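Pullulanase (Klebsiella oxytoca, PDB 2YOC) hydrolyses the alpha-1,6-glucosidic linkages of pullulan and related branched glucans as a secreted glycosyl hydrolase. Local coordinates at residues Lys183-Leu188 against Ile252-Asp257; Pro301-Val306 against Tyr347-Tyr352; Thr719-Leu724 against Thr812-Tyr817. One frame throughout, in Å; residues are numbered along the deposited sequence.

Contact 1 (Lys183-Leu188 against Ile252-Asp257)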
loop_
_atom_site.group_PDB
_atom_site.type_symbol
_atom_site.label_atom_id
_atom_site.label_comp_id
_atom_site.label_asym_id
_atom_site.label_seq_id
_atom_site.Cartn_x
_atom_site.Cartn_y
_atom_site.Cartn_z
ATOM N N LYS B 183 -3.559 29.720 42.038
ATOM C CA LYS B 183 -3.457 29.853 43.496
ATOM C C LYS B 183 -3.329 31.321 43.911
ATOM O O LYS B 183 -2.668 32.080 43.191
ATOM C CB LYS B 183 -2.333 28.974 44.065
ATOM C CG LYS B 183 -2.397 27.510 43.614
ATOM C CD LYS B 183 -3.727 26.852 43.958
ATOM C CE LYS B 183 -3.800 25.396 43.594
ATOM N NZ LYS B 183 -2.781 24.579 44.305
ATOM N N PRO B 184 -4.031 31.754 45.005
ATOM C CA PRO B 184 -3.985 33.183 45.412
ATOM C C PRO B 184 -2.602 33.687 45.861
ATOM O O PRO B 184 -2.191 34.790 45.468
ATOM C CB PRO B 184 -5.047 33.281 46.519
ATOM C CG PRO B 184 -5.191 31.924 47.044
ATOM C CD PRO B 184 -4.879 30.966 45.928
ATOM N N ILE B 185 -1.870 32.861 46.641
ATOM C CA ILE B 185 -0.510 33.178 47.076
ATOM C C ILE B 185 0.518 32.261 46.356
ATOM O O ILE B 185 0.454 31.030 46.485
ATOM C CB ILE B 185 -0.359 33.170 48.632
ATOM C CG1 ILE B 185 -1.195 34.284 49.323
ATOM C CG2 ILE B 185 1.115 33.224 49.046
ATOM C CD1 ILE B 185 -0.831 35.805 48.917
ATOM N N VAL B 186 1.438 32.885 45.574
ATOM C CA VAL B 186 2.524 32.185 44.861
ATOM C C VAL B 186 3.820 32.913 45.179
ATOM O O VAL B 186 3.971 34.097 44.851
ATOM C CB VAL B 186 2.277 31.971 43.328
ATOM C CG1 VAL B 186 3.514 31.413 42.639
ATOM C CG2 VAL B 186 1.086 31.046 43.083
ATOM N N ARG B 187 4.737 32.219 45.866
ATOM C CA ARG B 187 5.995 32.847 46.281
ATOM C C ARG B 187 7.244 32.017 46.074
ATOM O O ARG B 187 7.195 30.782 46.116
ATOM C CB ARG B 187 5.932 33.214 47.765
ATOM C CG ARG B 187 5.054 34.396 48.085
ATOM C CD ARG B 187 4.646 34.316 49.542
ATOM N NE ARG B 187 3.754 35.406 49.922
ATOM C CZ ARG B 187 3.362 35.647 51.167
ATOM N NH1 ARG B 187 3.797 34.887 52.169
ATOM N NH2 ARG B 187 2.526 36.645 51.423
ATOM N N LEU B 188 8.386 32.709 45.952
ATOM C CA LEU B 188 9.670 32.036 45.883
ATOM C C LEU B 188 10.463 32.282 47.179
ATOM O O LEU B 188 11.134 33.300 47.313
ATOM C CB LEU B 188 10.468 32.390 44.613
ATOM C CG LEU B 188 11.788 31.645 44.394
ATOM C CD1 LEU B 188 11.570 30.156 44.281
ATOM C CD2 LEU B 188 12.492 32.168 43.165
ATOM N N ILE B 252 6.363 28.199 46.817
ATOM C CA ILE B 252 5.251 28.026 47.744
ATOM C C ILE B 252 3.929 28.588 47.234
ATOM O O ILE B 252 3.857 29.748 46.794
ATOM C CB ILE B 252 5.575 28.401 49.227
ATOM C CG1 ILE B 252 6.802 27.613 49.715
ATOM C CG2 ILE B 252 4.364 28.109 50.123
ATOM C CD1 ILE B 252 7.224 27.770 51.151
ATOM N N ALA B 253 2.883 27.727 47.298
ATOM C CA ALA B 253 1.495 28.033 46.956
ATOM C C ALA B 253 0.644 27.961 48.244
ATOM O O ALA B 253 0.675 26.960 48.986
ATOM C CB ALA B 253 0.967 27.079 45.884
ATOM N N ALA B 254 -0.070 29.065 48.526
ATOM C CA ALA B 254 -0.912 29.204 49.704
ATOM C C ALA B 254 -2.268 29.827 49.395
ATOM O O ALA B 254 -2.454 30.503 48.367
ATOM C CB ALA B 254 -0.193 30.018 50.767
ATOM N N ALA B 255 -3.216 29.584 50.340
ATOM C CA ALA B 255 -4.597 30.071 50.388
ATOM C C ALA B 255 -4.607 31.595 50.522
ATOM O O ALA B 255 -3.545 32.187 50.761
ATOM C CB ALA B 255 -5.281 29.464 51.606
ATOM N N GLU B 256 -5.802 32.239 50.416
ATOM C CA GLU B 256 -5.929 33.695 50.621
ATOM C C GLU B 256 -5.490 34.091 52.067
ATOM O O GLU B 256 -4.927 35.166 52.283
ATOM C CB GLU B 256 -7.354 34.200 50.264
ATOM C CG GLU B 256 -8.492 33.854 51.241
ATOM C CD GLU B 256 -8.912 32.400 51.454
ATOM O OE1 GLU B 256 -8.562 31.547 50.603
ATOM O OE2 GLU B 256 -9.608 32.117 52.460
ATOM N N ASP B 257 -5.705 33.158 53.021
ATOM C CA ASP B 257 -5.413 33.257 54.451
ATOM C C ASP B 257 -3.975 32.852 54.798
ATOM O O ASP B 257 -3.508 33.101 55.917
ATOM C CB ASP B 257 -6.439 32.431 55.269
ATOM C CG ASP B 257 -6.543 30.962 54.881
ATOM O OD1 ASP B 257 -5.516 30.259 54.939
ATOM O OD2 ASP B 257 -7.666 30.511 54.543
#

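Contact 2 (Pro301-Val306 against Tyr347-Tyr352)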
loop_
_atom_site.group_PDB
_atom_site.type_symbol
_atom_site.label_atom_id
_atom_site.label_comp_id
_atom_site.label_asym_id
_atom_site.label_seq_id
_atom_site.Cartn_x
_atom_site.Cartn_y
_atom_site.Cartn_z
ATOM N N PRO B 301 28.563 28.133 39.078
ATOM C CA PRO B 301 27.813 29.371 39.360
ATOM C C PRO B 301 27.003 29.403 40.654
ATOM O O PRO B 301 26.618 30.490 41.105
ATOM C CB PRO B 301 26.957 29.549 38.107
ATOM C CG PRO B 301 26.746 28.163 37.611
ATOM C CD PRO B 301 28.038 27.465 37.859
ATOM N N THR B 302 26.778 28.239 41.274
ATOM C CA THR B 302 26.035 28.198 42.527
ATOM C C THR B 302 26.918 28.082 43.761
ATOM O O THR B 302 26.445 28.389 44.862
ATOM C CB THR B 302 24.955 27.126 42.494
ATOM O OG1 THR B 302 25.538 25.819 42.567
ATOM C CG2 THR B 302 24.037 27.279 41.303
ATOM N N ALA B 303 28.166 27.600 43.591
ATOM C CA ALA B 303 29.098 27.372 44.686
ATOM C C ALA B 303 29.267 28.616 45.516
ATOM O O ALA B 303 29.337 29.720 44.967
ATOM C CB ALA B 303 30.444 26.899 44.177
ATOM N N GLN B 304 29.213 28.436 46.843
ATOM C CA GLN B 304 29.383 29.481 47.835
ATOM C C GLN B 304 30.859 29.811 47.982
ATOM O O GLN B 304 31.208 30.968 48.185
ATOM C CB GLN B 304 28.759 29.047 49.154
ATOM C CG GLN B 304 27.283 29.379 49.195
ATOM C CD GLN B 304 26.607 28.860 50.425
ATOM O OE1 GLN B 304 27.158 28.884 51.546
ATOM N NE2 GLN B 304 25.363 28.441 50.244
ATOM N N GLN B 305 31.716 28.784 47.824
ATOM C CA GLN B 305 33.180 28.864 47.855
ATOM C C GLN B 305 33.827 27.720 47.033
ATOM O O GLN B 305 33.278 26.615 46.970
ATOM C CB GLN B 305 33.721 28.884 49.292
ATOM C CG GLN B 305 35.155 29.408 49.410
ATOM C CD GLN B 305 35.361 30.791 48.821
ATOM O OE1 GLN B 305 34.611 31.749 49.112
ATOM N NE2 GLN B 305 36.384 30.914 47.967
ATOM N N VAL B 306 34.968 28.018 46.379
ATOM C CA VAL B 306 35.809 27.082 45.637
ATOM C C VAL B 306 37.263 27.434 45.947
ATOM O O VAL B 306 37.619 28.609 45.877
ATOM C CB VAL B 306 35.568 27.060 44.099
ATOM C CG1 VAL B 306 36.289 25.873 43.449
ATOM C CG2 VAL B 306 34.090 27.039 43.750
ATOM N N TYR B 347 39.357 20.390 43.664
ATOM C CA TYR B 347 38.682 21.632 44.026
ATOM C C TYR B 347 37.903 21.354 45.269
ATOM O O TYR B 347 37.141 20.392 45.292
ATOM C CB TYR B 347 37.708 22.101 42.922
ATOM C CG TYR B 347 38.397 22.451 41.628
ATOM C CD1 TYR B 347 39.362 23.451 41.580
ATOM C CD2 TYR B 347 38.123 21.748 40.457
ATOM C CE1 TYR B 347 40.030 23.752 40.400
ATOM C CE2 TYR B 347 38.781 22.047 39.265
ATOM C CZ TYR B 347 39.721 23.065 39.239
ATOM O OH TYR B 347 40.375 23.393 38.083
ATOM N N ALA B 348 38.099 22.170 46.312
ATOM C CA ALA B 348 37.348 22.038 47.554
ATOM C C ALA B 348 36.107 22.921 47.417
ATOM O O ALA B 348 36.210 24.161 47.372
ATOM C CB ALA B 348 38.187 22.474 48.725
HETATM N N MSE B 349 34.936 22.263 47.250
HETATM C CA MSE B 349 33.655 22.916 47.046
HETATM C C MSE B 349 32.930 23.225 48.349
HETATM O O MSE B 349 33.073 22.513 49.349
HETATM C CB MSE B 349 32.739 22.000 46.244
HETATM C CG MSE B 349 33.343 21.457 44.964
HETATM SE SE MSE B 349 33.662 22.821 43.628
HETATM C CE MSE B 349 31.809 23.599 43.516
ATOM N N THR B 350 32.106 24.275 48.299
ATOM C CA THR B 350 31.146 24.685 49.315
ATOM C C THR B 350 29.934 25.029 48.461
ATOM O O THR B 350 29.912 26.088 47.820
ATOM C CB THR B 350 31.636 25.813 50.173
ATOM O OG1 THR B 350 32.802 25.364 50.855
ATOM C CG2 THR B 350 30.602 26.234 51.163
ATOM N N VAL B 351 28.979 24.080 48.370
ATOM C CA VAL B 351 27.853 24.220 47.476
ATOM C C VAL B 351 26.567 23.526 47.967
ATOM O O VAL B 351 26.608 22.420 48.497
ATOM C CB VAL B 351 28.296 23.772 46.046
ATOM C CG1 VAL B 351 28.832 22.336 46.031
ATOM C CG2 VAL B 351 27.212 24.001 44.993
ATOM N N TYR B 352 25.425 24.172 47.741
ATOM C CA TYR B 352 24.150 23.612 48.083
ATOM C C TYR B 352 23.769 22.544 47.042
ATOM O O TYR B 352 23.728 22.838 45.842
ATOM C CB TYR B 352 23.081 24.721 48.162
ATOM C CG TYR B 352 21.672 24.172 48.150
ATOM C CD1 TYR B 352 21.128 23.571 49.280
ATOM C CD2 TYR B 352 20.910 24.177 46.986
ATOM C CE1 TYR B 352 19.836 23.048 49.271
ATOM C CE2 TYR B 352 19.624 23.633 46.957
ATOM C CZ TYR B 352 19.088 23.069 48.103
ATOM O OH TYR B 352 17.817 22.528 48.063
HETATM O O HOH W 1 25.880 26.816 47.300
#

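Contact 3 (Thr719-Leu724 against Thr812-Tyr817)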
loop_
_atom_site.group_PDB
_atom_site.type_symbol
_atom_site.label_atom_id
_atom_site.label_comp_id
_atom_site.label_asym_id
_atom_site.label_seq_id
_atom_site.Cartn_x
_atom_site.Cartn_y
_atom_site.Cartn_z
ATOM N N THR B 719 25.004 7.069 11.091
ATOM C CA THR B 719 24.290 6.275 12.099
ATOM C C THR B 719 24.397 4.808 11.744
ATOM O O THR B 719 24.529 4.477 10.563
ATOM C CB THR B 719 22.822 6.654 12.184
ATOM O OG1 THR B 719 22.295 6.777 10.867
ATOM C CG2 THR B 719 22.593 7.904 12.971
ATOM N N PHE B 720 24.335 3.930 12.760
ATOM C CA PHE B 720 24.343 2.492 12.532
ATOM C C PHE B 720 22.990 2.139 11.947
ATOM O O PHE B 720 21.957 2.673 12.393
ATOM C CB PHE B 720 24.561 1.696 13.842
ATOM C CG PHE B 720 25.985 1.589 14.322
ATOM C CD1 PHE B 720 26.813 0.567 13.872
ATOM C CD2 PHE B 720 26.504 2.514 15.225
ATOM C CE1 PHE B 720 28.144 0.475 14.315
ATOM C CE2 PHE B 720 27.832 2.421 15.668
ATOM C CZ PHE B 720 28.640 1.395 15.223
ATOM N N SER B 721 23.000 1.278 10.916
ATOM C CA SER B 721 21.762 0.809 10.306
ATOM C C SER B 721 21.447 -0.596 10.789
ATOM O O SER B 721 22.241 -1.540 10.615
ATOM C CB SER B 721 21.803 0.881 8.791
ATOM O OG SER B 721 20.564 0.450 8.257
ATOM N N ASP B 722 20.288 -0.698 11.442
ATOM C CA ASP B 722 19.721 -1.902 12.018
ATOM C C ASP B 722 18.891 -2.664 10.978
ATOM O O ASP B 722 18.534 -3.817 11.212
ATOM C CB ASP B 722 18.877 -1.534 13.258
ATOM C CG ASP B 722 17.887 -0.383 13.134
ATOM O OD1 ASP B 722 18.028 0.430 12.195
ATOM O OD2 ASP B 722 17.020 -0.253 14.021
ATOM N N ARG B 723 18.608 -2.026 9.829
ATOM C CA ARG B 723 17.810 -2.594 8.758
ATOM C C ARG B 723 18.442 -3.811 8.133
ATOM O O ARG B 723 17.814 -4.868 8.116
ATOM C CB ARG B 723 17.491 -1.556 7.685
ATOM C CG ARG B 723 16.361 -0.623 8.051
ATOM C CD ARG B 723 16.893 0.530 8.817
ATOM N NE ARG B 723 15.961 1.637 8.865
ATOM C CZ ARG B 723 15.552 2.192 9.990
ATOM N NH1 ARG B 723 15.968 1.724 11.157
ATOM N NH2 ARG B 723 14.735 3.230 9.962
ATOM N N LEU B 724 19.662 -3.680 7.584
ATOM C CA LEU B 724 20.332 -4.829 6.956
ATOM C C LEU B 724 20.701 -5.825 8.048
ATOM O O LEU B 724 20.483 -7.022 7.869
ATOM C CB LEU B 724 21.556 -4.377 6.149
ATOM C CG LEU B 724 22.438 -5.445 5.522
ATOM C CD1 LEU B 724 22.909 -5.018 4.150
ATOM C CD2 LEU B 724 23.650 -5.743 6.395
ATOM N N THR B 812 27.442 7.344 3.007
ATOM C CA THR B 812 28.440 7.674 4.013
ATOM C C THR B 812 27.783 8.027 5.356
ATOM O O THR B 812 28.460 8.123 6.374
ATOM C CB THR B 812 29.418 8.704 3.475
ATOM O OG1 THR B 812 28.730 9.933 3.294
ATOM C CG2 THR B 812 30.038 8.269 2.166
ATOM N N GLU B 813 26.459 8.180 5.348
ATOM C CA GLU B 813 25.652 8.449 6.516
ATOM C C GLU B 813 25.171 7.145 7.174
ATOM O O GLU B 813 24.560 7.214 8.237
ATOM C CB GLU B 813 24.465 9.333 6.129
ATOM C CG GLU B 813 24.897 10.663 5.554
ATOM C CD GLU B 813 23.837 11.732 5.344
ATOM O OE1 GLU B 813 22.623 11.403 5.299
ATOM O OE2 GLU B 813 24.247 12.908 5.177
ATOM N N VAL B 814 25.479 5.963 6.567
ATOM C CA VAL B 814 25.055 4.622 7.018
ATOM C C VAL B 814 26.214 3.693 7.407
ATOM O O VAL B 814 27.135 3.491 6.622
ATOM C CB VAL B 814 24.189 3.928 5.926
ATOM C CG1 VAL B 814 23.835 2.502 6.321
ATOM C CG2 VAL B 814 22.923 4.705 5.624
ATOM N N VAL B 815 26.098 3.029 8.549
ATOM C CA VAL B 815 27.077 2.026 8.956
ATOM C C VAL B 815 26.375 0.653 9.034
ATOM O O VAL B 815 25.528 0.423 9.910
ATOM C CB VAL B 815 27.820 2.390 10.263
ATOM C CG1 VAL B 815 28.752 1.273 10.685
ATOM C CG2 VAL B 815 28.602 3.699 10.110
ATOM N N ASN B 816 26.703 -0.245 8.090
ATOM C CA ASN B 816 26.156 -1.599 8.047
ATOM C C ASN B 816 27.026 -2.550 8.865
ATOM O O ASN B 816 28.258 -2.403 8.934
ATOM C CB ASN B 816 26.002 -2.086 6.606
ATOM C CG ASN B 816 24.757 -1.567 5.938
ATOM O OD1 ASN B 816 23.660 -1.510 6.536
ATOM N ND2 ASN B 816 24.896 -1.199 4.669
ATOM N N TYR B 817 26.375 -3.512 9.515
ATOM C CA TYR B 817 27.058 -4.478 10.358
ATOM C C TYR B 817 26.207 -5.699 10.612
ATOM O O TYR B 817 24.980 -5.641 10.474
ATOM C CB TYR B 817 27.522 -3.834 11.679
ATOM C CG TYR B 817 26.432 -3.475 12.664
ATOM C CD1 TYR B 817 25.444 -2.545 12.340
ATOM C CD2 TYR B 817 26.452 -3.976 13.963
ATOM C CE1 TYR B 817 24.455 -2.191 13.259
ATOM C CE2 TYR B 817 25.480 -3.615 14.897
ATOM C CZ TYR B 817 24.492 -2.708 14.550
ATOM O OH TYR B 817 23.536 -2.370 15.493
HETATM O O HOH W 2 21.156 -1.026 6.199
#

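Contact 1 (Lys183-Leu188 against Ile252-Asp257)
I185 and A254 face each other across an antiparallel ladder, the CB of I185 lying 3.8 Å from the CB of A254. They form a hydrogen-bonded pair: I185 N donates to A254 O, and A254 N returns a 2.9 Å bond to I185 O. R187 and I252 repeat the pattern two residues on, where the bond from I252 N to R187 O is almost straight (178° at the hydrogen). Between these pairs, V186 and A253 form a non-hydrogen-bonded pair whose side chains take the other face. The strand axes approach to 4.7 Å.

The two branches of I185 meet different partners. With CG1 beside the backbone N (chi1 -65°), that branch lies 3.5 Å from A255 O, whereas CG2 packs against A254 CB and also sits 3.5 Å above the guanidinium plane of R187, toward its rim. On the opposite face, K183 CG meets A253 CB at 4.1 Å. Beyond the ladder, P184 turns its ring toward the departing chain, with P184 CG 3.4 Å from E256 N.

R187 hydrogen-bonds Y189 and V21 and forms a cation-pi contact with Y208. V23 of strand 23-24 touches the face carrying R187, I252 and A254. Within the N2-domain sheet, strand 248-254 lies between strands 185-191 and 260-267, and A253 continues the backbone bonding to I261 and S262.

Contact 2 (Pro301-Val306 against Tyr347-Tyr352)
A303 and M349, a selenomethionine, meet through the CB of A303 and the CE of M349, 3.6 Å apart, on the buried face of the contact. The chain of M349 bends at chi2 and again at chi3 (-55°), and this last torsion turns CE toward A303. V306 lies alongside M349, the two side chains pointing the same way, with V306 CG1 4.0 Å from M349 SE. The side chains of V306 and Y347 cross at a slant, V306 CG1 being 4.1 Å from Y347 CB. V351 completes this apolar row by setting its CB 4.2 Å from A303 CB. Further cover comes from W332 of strand 331-336, which touches A303 and V306, and from M323, which touches V306 and Y347.

The other face is more polar and partly open to solvent, although T350 is itself well covered by Q304 and Q305; all three are partly exposed. Q305 CB lies 3.8 Å from T350 CB, but its amide turns back to its own strand, where NE2 makes a weak bond to V306 O. Q304 lays CB near T350 CG2, while its NE2 is held by Q246 O outside the contact. Past V351, at the T302 end of the contact, a water accepts from Y352 N and donates to T302 O.

T350 O accepts two N-H groups, from Q304 N at 2.6 Å and from Q305 N at 3.2 Å, the second in the carbonyl plane on a lone pair. T350 N in turn donates to Q305 O. Two consecutive residues, Q304 and Q305, thus face the single residue T350, which is a classic beta bulge, next to the regular pairing of V306 with M349, within the antiparallel sheet of the carbohydrate-binding module 48 domain.

Contact 3 (Thr719-Leu724 against Thr812-Tyr817)
S721 OG and N816 OD1 share one water, 2.6 Å from S721 OG and equally far from N816 OD1, to which it donates; L724 N adds a weak third bond. With OG anti to the backbone N (chi1 -178°), S721 reaches that water. N816 ND2 is held separately by G775 O.

The backbones run parallel: T719 N donates to E813 O, V815 N to T719 O, and S721 N to V815 O. The last is nearly straight, 177° at the hydrogen over 2.9 Å.

On one face of the ladder, F720 presents its ring edge to the face of Y817, a T-shaped pair with centroids 5.1 Å apart and planes at 68°. F720 CD1 stands 3.6 Å above the Y817 ring plane, toward its rim. V815 lies alongside F720, with V815 CG1 3.8 Å from F720 CE1. On the other face, which carries T719 and V814, V814 CG1 meets S721 CB at 3.6 Å.

These are neighbouring strands, 718-720 and 814-816, of the closed eight-stranded parallel barrel. F720 bonds back to G693 of strand 690-693, and N816 onward to I860 and F862 of strand 860-864. L724, in helix 722-729, packs on T853 and V854 of helix 840-855.

The three contacts follow one another along the chain and none touches another. Contact 1, in the N2 domain, and contact 2, in the carbohydrate-binding module 48 domain, are the closest two of the three: their centres are 32 Å apart and their nearest atoms about 11 Å. Contact 3 is remote from both, with its centre 55 Å from that of contact 1 and 45 Å from that of contact 2, and it lies across the chain's centre from contact 2. Two antiparallel pairings thus build accessory domains, while one parallel pairing builds the barrel. In this glycosyl hydrolase family the catalytic residues sit at the C-terminal ends of barrel strands, so contact 3 is probably nearest the active site.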